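Local coordinates for aminotransferase, class I and II (Erwinia tasmaniensis, PDB 5Z0Q), which binds pyridoxal-5'-phosphate as a member of the class I and II aminotransferase family and forms a two-chain assembly, at residues A189-A194 with S223-A228; F85-K88 with E92-V95; S333-G336 with L342-E345. All coordinates share one frame; numbering follows the deposited sequence.

Interaction 1 (A189-A194 with S223-A228)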
loop_
_atom_site.group_PDB
_atom_site.type_symbol
_atom_site.label_atom_id
_atom_site.label_comp_id
_atom_site.label_asym_id
_atom_site.label_seq_id
_atom_site.Cartn_x
_atom_site.Cartn_y
_atom_site.Cartn_z
ATOM N N ALA A 189 -4.636 -33.944 -6.553
ATOM C CA ALA A 189 -4.460 -34.589 -5.256
ATOM C C ALA A 189 -4.592 -33.579 -4.123
ATOM O O ALA A 189 -5.225 -33.864 -3.099
ATOM C CB ALA A 189 -3.105 -35.293 -5.196
ATOM N N GLN A 190 -4.000 -32.395 -4.289
ATOM C CA GLN A 190 -4.158 -31.341 -3.294
ATOM C C GLN A 190 -5.603 -30.865 -3.213
ATOM O O GLN A 190 -6.060 -30.456 -2.139
ATOM C CB GLN A 190 -3.227 -30.173 -3.618
ATOM C CG GLN A 190 -1.758 -30.557 -3.676
ATOM C CD GLN A 190 -0.889 -29.461 -4.259
ATOM O OE1 GLN A 190 -1.391 -28.443 -4.736
ATOM N NE2 GLN A 190 0.423 -29.664 -4.222
ATOM N N LEU A 191 -6.331 -30.910 -4.331
ATOM C CA LEU A 191 -7.744 -30.548 -4.305
ATOM C C LEU A 191 -8.562 -31.578 -3.536
ATOM O O LEU A 191 -9.438 -31.214 -2.743
ATOM C CB LEU A 191 -8.276 -30.397 -5.729
ATOM C CG LEU A 191 -9.780 -30.151 -5.853
ATOM C CD1 LEU A 191 -10.184 -28.900 -5.089
ATOM C CD2 LEU A 191 -10.194 -30.051 -7.315
ATOM N N ARG A 192 -8.291 -32.868 -3.759
ATOM C CA ARG A 192 -9.009 -33.905 -3.026
ATOM C C ARG A 192 -8.699 -33.850 -1.537
ATOM O O ARG A 192 -9.557 -34.183 -0.711
ATOM C CB ARG A 192 -8.675 -35.285 -3.599
ATOM C CG ARG A 192 -9.329 -35.556 -4.947
ATOM C CD ARG A 192 -9.084 -36.976 -5.439
ATOM N NE ARG A 192 -8.053 -37.035 -6.475
ATOM C CZ ARG A 192 -6.848 -37.571 -6.306
ATOM N NH1 ARG A 192 -6.516 -38.110 -5.140
ATOM N NH2 ARG A 192 -5.978 -37.577 -7.307
ATOM N N PHE A 193 -7.488 -33.424 -1.172
ATOM C CA PHE A 193 -7.166 -33.239 0.238
ATOM C C PHE A 193 -7.970 -32.094 0.839
ATOM O O PHE A 193 -8.419 -32.178 1.988
ATOM C CB PHE A 193 -5.667 -32.990 0.405
ATOM C CG PHE A 193 -5.255 -32.677 1.817
ATOM C CD1 PHE A 193 -5.086 -33.691 2.744
ATOM C CD2 PHE A 193 -5.026 -31.369 2.213
ATOM C CE1 PHE A 193 -4.702 -33.407 4.041
ATOM C CE2 PHE A 193 -4.642 -31.079 3.510
ATOM C CZ PHE A 193 -4.479 -32.100 4.424
ATOM N N ALA A 194 -8.163 -31.016 0.075
ATOM C CA ALA A 194 -8.944 -29.890 0.574
ATOM C C ALA A 194 -10.413 -30.260 0.732
ATOM O O ALA A 194 -11.069 -29.823 1.683
ATOM C CB ALA A 194 -8.788 -28.689 -0.358
ATOM N N SER A 223 -8.863 -23.554 -11.571
ATOM C CA SER A 223 -9.280 -23.981 -12.900
ATOM C C SER A 223 -9.495 -25.485 -13.004
ATOM O O SER A 223 -9.948 -25.958 -14.052
ATOM C CB SER A 223 -8.247 -23.541 -13.945
ATOM O OG SER A 223 -6.981 -24.125 -13.693
ATOM N N LEU A 224 -9.178 -26.243 -11.951
ATOM C CA LEU A 224 -9.389 -27.688 -11.981
ATOM C C LEU A 224 -10.869 -28.020 -12.112
ATOM O O LEU A 224 -11.267 -28.823 -12.964
ATOM C CB LEU A 224 -8.806 -28.327 -10.721
ATOM C CG LEU A 224 -7.302 -28.158 -10.509
ATOM C CD1 LEU A 224 -6.887 -28.707 -9.153
ATOM C CD2 LEU A 224 -6.532 -28.839 -11.627
ATOM N N SER A 225 -11.700 -27.410 -11.271
ATOM C CA SER A 225 -13.140 -27.605 -11.314
ATOM C C SER A 225 -13.806 -26.357 -10.754
ATOM O O SER A 225 -13.141 -25.424 -10.295
ATOM C CB SER A 225 -13.553 -28.856 -10.533
ATOM O OG SER A 225 -13.277 -28.708 -9.151
ATOM N N ASP A 226 -15.138 -26.342 -10.796
ATOM C CA ASP A 226 -15.883 -25.241 -10.204
ATOM C C ASP A 226 -15.917 -25.318 -8.684
ATOM O O ASP A 226 -16.126 -24.291 -8.030
ATOM C CB ASP A 226 -17.307 -25.210 -10.762
ATOM C CG ASP A 226 -17.337 -24.949 -12.253
ATOM O OD1 ASP A 226 -16.579 -24.071 -12.720
ATOM O OD2 ASP A 226 -18.111 -25.626 -12.961
ATOM N N ASP A 227 -15.716 -26.508 -8.114
ATOM C CA ASP A 227 -15.622 -26.623 -6.663
ATOM C C ASP A 227 -14.345 -25.973 -6.146
ATOM O O ASP A 227 -14.361 -25.297 -5.110
ATOM C CB ASP A 227 -15.683 -28.091 -6.246
ATOM C CG ASP A 227 -15.626 -28.272 -4.742
ATOM O OD1 ASP A 227 -16.665 -28.066 -4.079
ATOM O OD2 ASP A 227 -14.541 -28.615 -4.221
ATOM N N ALA A 228 -13.231 -26.167 -6.855
ATOM C CA ALA A 228 -11.981 -25.532 -6.452
ATOM C C ALA A 228 -12.074 -24.016 -6.567
ATOM O O ALA A 228 -11.502 -23.289 -5.749
ATOM C CB ALA A 228 -10.825 -26.063 -7.299
#
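The carboxylate oxygen OD2 of D227, held by a salt bridge to R231 NH1 and a weak hydrogen bond from Q195 NE2, marks the polar border of a contact made mostly by hydrocarbon. L191 CD1 only skirts this oxygen, and its real partner is A228, whose CB lies 3.7 Å from that same CD1. The second branch does different work: L191 CD2 lies 3.8 Å from S225 OG and 4.0 Å from L224 CD1. L191 and L224 slide past one another in opposite directions, CD1 of L224 reaching CB as well as CD2 of L191. L191 reaches across because its CG swings anti to the backbone N (chi1 174°), and the two methyls then fork over the start of the short helix 226-229. At that start S225 is the N-cap: its OG accepts from A228 N at 3.4 Å, a weak but nearly straight bond (163°), so the oxygen that L191 brushes also caps the helix. L224 extends the patch to L187 and E188. Helix 184-197, which carries L191, makes the beta-alpha-beta crossover from strand 166-172 to strand 200-204, and the short helix leads into strand 232-236, the next parallel neighbour in the eight-stranded sheet.

Interaction 2 (F85-K88 with E92-V95)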
loop_
_atom_site.group_PDB
_atom_site.type_symbol
_atom_site.label_atom_id
_atom_site.label_comp_id
_atom_site.label_asym_id
_atom_site.label_seq_id
_atom_site.Cartn_x
_atom_site.Cartn_y
_atom_site.Cartn_z
ATOM N N PHE A 85 -3.436 -19.890 -19.597
ATOM C CA PHE A 85 -3.678 -20.931 -18.610
ATOM C C PHE A 85 -5.027 -21.618 -18.763
ATOM O O PHE A 85 -5.346 -22.496 -17.954
ATOM C CB PHE A 85 -3.557 -20.355 -17.191
ATOM C CG PHE A 85 -2.318 -19.533 -16.978
ATOM C CD1 PHE A 85 -1.071 -20.133 -16.922
ATOM C CD2 PHE A 85 -2.399 -18.156 -16.840
ATOM C CE1 PHE A 85 0.072 -19.378 -16.732
ATOM C CE2 PHE A 85 -1.260 -17.395 -16.648
ATOM C CZ PHE A 85 -0.023 -18.007 -16.594
ATOM N N GLY A 86 -5.818 -21.257 -19.772
ATOM C CA GLY A 86 -7.118 -21.866 -19.973
ATOM C C GLY A 86 -8.042 -21.674 -18.790
ATOM O O GLY A 86 -8.540 -22.647 -18.215
ATOM N N TRP A 87 -8.275 -20.419 -18.415
ATOM C CA TRP A 87 -9.069 -20.106 -17.230
ATOM C C TRP A 87 -9.803 -18.799 -17.489
ATOM O O TRP A 87 -9.186 -17.728 -17.468
ATOM C CB TRP A 87 -8.179 -20.002 -15.994
ATOM C CG TRP A 87 -8.932 -19.870 -14.708
ATOM C CD1 TRP A 87 -10.174 -20.362 -14.429
ATOM C CD2 TRP A 87 -8.494 -19.190 -13.525
ATOM N NE1 TRP A 87 -10.534 -20.035 -13.144
ATOM C CE2 TRP A 87 -9.520 -19.316 -12.568
ATOM C CE3 TRP A 87 -7.334 -18.488 -13.183
ATOM C CZ2 TRP A 87 -9.422 -18.765 -11.291
ATOM C CZ3 TRP A 87 -7.237 -17.944 -11.914
ATOM C CH2 TRP A 87 -8.275 -18.086 -10.984
ATOM N N LYS A 88 -11.109 -18.881 -17.734
ATOM C CA LYS A 88 -11.906 -17.683 -17.967
ATOM C C LYS A 88 -12.279 -17.045 -16.633
ATOM O O LYS A 88 -12.755 -17.724 -15.717
ATOM C CB LYS A 88 -13.157 -18.015 -18.783
ATOM C CG LYS A 88 -14.045 -19.102 -18.198
ATOM C CD LYS A 88 -15.182 -19.442 -19.150
ATOM C CE LYS A 88 -16.217 -20.339 -18.490
ATOM N NZ LYS A 88 -16.900 -19.649 -17.361
ATOM N N GLU A 92 -15.848 -9.359 -11.822
ATOM C CA GLU A 92 -16.108 -9.056 -10.419
ATOM C C GLU A 92 -15.351 -9.971 -9.464
ATOM O O GLU A 92 -15.391 -9.735 -8.251
ATOM C CB GLU A 92 -17.611 -9.127 -10.124
ATOM C CG GLU A 92 -18.225 -10.515 -10.221
ATOM C CD GLU A 92 -18.673 -10.864 -11.628
ATOM O OE1 GLU A 92 -18.302 -10.137 -12.574
ATOM O OE2 GLU A 92 -19.402 -11.866 -11.786
ATOM N N TRP A 93 -14.668 -11.000 -9.970
ATOM C CA TRP A 93 -13.847 -11.848 -9.113
ATOM C C TRP A 93 -12.574 -11.149 -8.659
ATOM O O TRP A 93 -11.967 -11.577 -7.671
ATOM C CB TRP A 93 -13.471 -13.142 -9.837
ATOM C CG TRP A 93 -14.623 -14.034 -10.172
ATOM C CD1 TRP A 93 -15.932 -13.851 -9.832
ATOM C CD2 TRP A 93 -14.569 -15.256 -10.916
ATOM N NE1 TRP A 93 -16.696 -14.885 -10.320
ATOM C CE2 TRP A 93 -15.881 -15.761 -10.989
ATOM C CE3 TRP A 93 -13.535 -15.973 -11.528
ATOM C CZ2 TRP A 93 -16.189 -16.948 -11.649
ATOM C CZ3 TRP A 93 -13.843 -17.152 -12.182
ATOM C CH2 TRP A 93 -15.157 -17.627 -12.237
ATOM N N LEU A 94 -12.158 -10.093 -9.350
ATOM C CA LEU A 94 -10.863 -9.481 -9.099
ATOM C C LEU A 94 -10.923 -8.513 -7.925
ATOM O O LEU A 94 -11.903 -7.784 -7.746
ATOM C CB LEU A 94 -10.370 -8.752 -10.350
ATOM C CG LEU A 94 -10.196 -9.615 -11.600
ATOM C CD1 LEU A 94 -9.713 -8.776 -12.769
ATOM C CD2 LEU A 94 -9.236 -10.761 -11.330
ATOM N N VAL A 95 -9.863 -8.521 -7.119
ATOM C CA VAL A 95 -9.660 -7.560 -6.037
ATOM C C VAL A 95 -8.198 -7.141 -6.101
ATOM O O VAL A 95 -7.304 -7.965 -5.872
ATOM C CB VAL A 95 -9.998 -8.135 -4.653
ATOM C CG1 VAL A 95 -9.663 -7.126 -3.567
ATOM C CG2 VAL A 95 -11.464 -8.530 -4.574
#
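W93 directs the outer carbon of its benzo ring at the chain that carries W87 and K88, and the meeting illustrates how two large aromatics can lie close without stacking. The closest approach is to backbone: W93 CZ3 stands 3.7 Å from K88 O, which comes at the indole obliquely. The second approach is looser, with W87 NE1 4.5 Å from W93 CZ3, at the edge of the W93 ring and near its plane. The two indole planes are inclined by about 40°, so neither ring lies flat on the other. W93 comes to this position with its CG anti to the carbonyl carbon (chi1 -64°), a turn that sends the ring across the gap while the nearest CA atoms, those of K88 and W93, remain 10.8 Å apart.

Burial is deepest on the W87 side. This indole is packed by P220, A222 and S223 and by V253 of strand 250-253, the last of which also touches W93. K88 forms the loose side: its side chain is exposed and touches E82, and it comes no nearer than 5.8 Å to the segment of W93, too far for contact. In the fold, the loop after helix 71-83 here turns into strand 94-97, the outermost strand of the eight-stranded sheet within this chain. Backbone hydrogen bonds of V95 with A252, and of W93 with I254 just beyond it, tie it to antiparallel strand 250-253, while helix 257-267 packs on W93 through R260.

Interaction 3 (S333-G336 with L342-E345)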
loop_
_atom_site.group_PDB
_atom_site.type_symbol
_atom_site.label_atom_id
_atom_site.label_comp_id
_atom_site.label_asym_id
_atom_site.label_seq_id
_atom_site.Cartn_x
_atom_site.Cartn_y
_atom_site.Cartn_z
ATOM N N SER A 333 23.736 -29.128 3.434
ATOM C CA SER A 333 23.912 -29.955 4.621
ATOM C C SER A 333 25.203 -30.761 4.577
ATOM O O SER A 333 25.722 -31.131 5.634
ATOM C CB SER A 333 22.719 -30.896 4.792
ATOM O OG SER A 333 22.590 -31.763 3.680
ATOM N N GLY A 334 25.732 -31.035 3.387
ATOM C CA GLY A 334 26.975 -31.771 3.261
ATOM C C GLY A 334 28.214 -31.019 3.693
ATOM O O GLY A 334 29.303 -31.602 3.688
ATOM N N LEU A 335 28.084 -29.745 4.067
ATOM C CA LEU A 335 29.243 -28.968 4.488
ATOM C C LEU A 335 29.638 -29.281 5.926
ATOM O O LEU A 335 30.829 -29.284 6.259
ATOM C CB LEU A 335 28.962 -27.474 4.330
ATOM C CG LEU A 335 28.602 -26.990 2.924
ATOM C CD1 LEU A 335 28.370 -25.487 2.919
ATOM C CD2 LEU A 335 29.683 -27.373 1.923
ATOM N N GLY A 336 28.660 -29.545 6.790
ATOM C CA GLY A 336 28.939 -29.813 8.184
ATOM C C GLY A 336 29.112 -28.588 9.050
ATOM O O GLY A 336 29.493 -28.726 10.219
ATOM N N LEU A 342 25.769 -18.143 6.768
ATOM C CA LEU A 342 26.874 -17.342 7.283
ATOM C C LEU A 342 28.211 -17.820 6.734
ATOM O O LEU A 342 29.144 -17.023 6.587
ATOM C CB LEU A 342 26.877 -17.376 8.812
ATOM C CG LEU A 342 28.009 -16.638 9.532
ATOM C CD1 LEU A 342 28.021 -15.164 9.155
ATOM C CD2 LEU A 342 27.891 -16.809 11.039
ATOM N N PHE A 343 28.320 -19.113 6.418
ATOM C CA PHE A 343 29.551 -19.635 5.834
ATOM C C PHE A 343 29.852 -18.965 4.499
ATOM O O PHE A 343 30.950 -18.438 4.289
ATOM C CB PHE A 343 29.446 -21.152 5.664
ATOM C CG PHE A 343 30.488 -21.734 4.750
ATOM C CD1 PHE A 343 31.787 -21.926 5.189
ATOM C CD2 PHE A 343 30.164 -22.095 3.451
ATOM C CE1 PHE A 343 32.747 -22.461 4.348
ATOM C CE2 PHE A 343 31.119 -22.632 2.606
ATOM C CZ PHE A 343 32.411 -22.815 3.055
ATOM N N PHE A 344 28.882 -18.972 3.583
ATOM C CA PHE A 344 29.098 -18.379 2.269
ATOM C C PHE A 344 29.267 -16.867 2.331
ATOM O O PHE A 344 29.879 -16.291 1.426
ATOM C CB PHE A 344 27.946 -18.741 1.332
ATOM C CG PHE A 344 28.009 -20.147 0.808
ATOM C CD1 PHE A 344 28.918 -20.489 -0.181
ATOM C CD2 PHE A 344 27.159 -21.124 1.297
ATOM C CE1 PHE A 344 28.981 -21.780 -0.668
ATOM C CE2 PHE A 344 27.217 -22.418 0.813
ATOM C CZ PHE A 344 28.130 -22.746 -0.172
ATOM N N GLU A 345 28.744 -16.212 3.370
ATOM C CA GLU A 345 28.929 -14.770 3.495
ATOM C C GLU A 345 30.393 -14.421 3.733
ATOM O O GLU A 345 30.901 -13.442 3.176
ATOM C CB GLU A 345 28.055 -14.217 4.619
ATOM C CG GLU A 345 26.585 -14.119 4.266
ATOM C CD GLU A 345 25.766 -13.478 5.367
ATOM O OE1 GLU A 345 26.171 -13.580 6.545
ATOM O OE2 GLU A 345 24.722 -12.867 5.053
#
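L335 and F343 face each other across a wide backbone gap, their CA atoms 9.4 Å apart, where the loop 333-336 turns at G336 on a positive phi (83°) before the chain enters helix 340-345. Side chains close that distance. A single methyl, L335 CD1, does the touching, and it meets two rings at once: F343 CD2 at 3.9 Å and F344 CE2 also at 3.9 Å. Both rings receive the methyl obliquely, and the leucine crosses each phenylalanine at about a right angle, so the branch sits where the two rings come together.

The phenylalanines also pack on each other. F343 has its CG anti to the backbone N (chi1 165°), whereas F344 turns its CG anti to the carbonyl carbon (chi1 -77°), and these different swings bring consecutive side chains together on one flank of the helix. F343 CD2 lies 3.8 Å above the plane of F344, over the centre of that ring, while F344 CE2 lies in the plane of F343 at its edge. An edge of one ring thus covers a face of the other.

Helix 371-385 adds L385, which touches both L335 and F343; L317 also lies against L335, and F351 meets the ring of F344. Every partner across the contact is carbon, with dispersion and the exclusion of water as the forces at work. Such chemistry sets no strict direction: what specifies the fit is shape, a methyl lodged against two rings that pack edge against face.

Overall arrangement
Along the chain the three contacts follow one another without overlap: interaction 2, then interaction 1, then interaction 3. The first two are neighbours, with centres 16 Å apart, and S223 CB packs on W87 CD1 at 3.7 Å, joining them into continuous packing at one edge of the eight-stranded sheet, interaction 2 at the outermost strand 94-97 and interaction 1 beside strands 200-204 and 232-236. Interaction 3 is separate packing near the smaller five-stranded sheet, its centre about 40 Å from that of interaction 1 and 43 Å from that of interaction 2; interactions 2 and 3 lie on opposite sides of the chain's centre. Both sheets of the chain are thus involved.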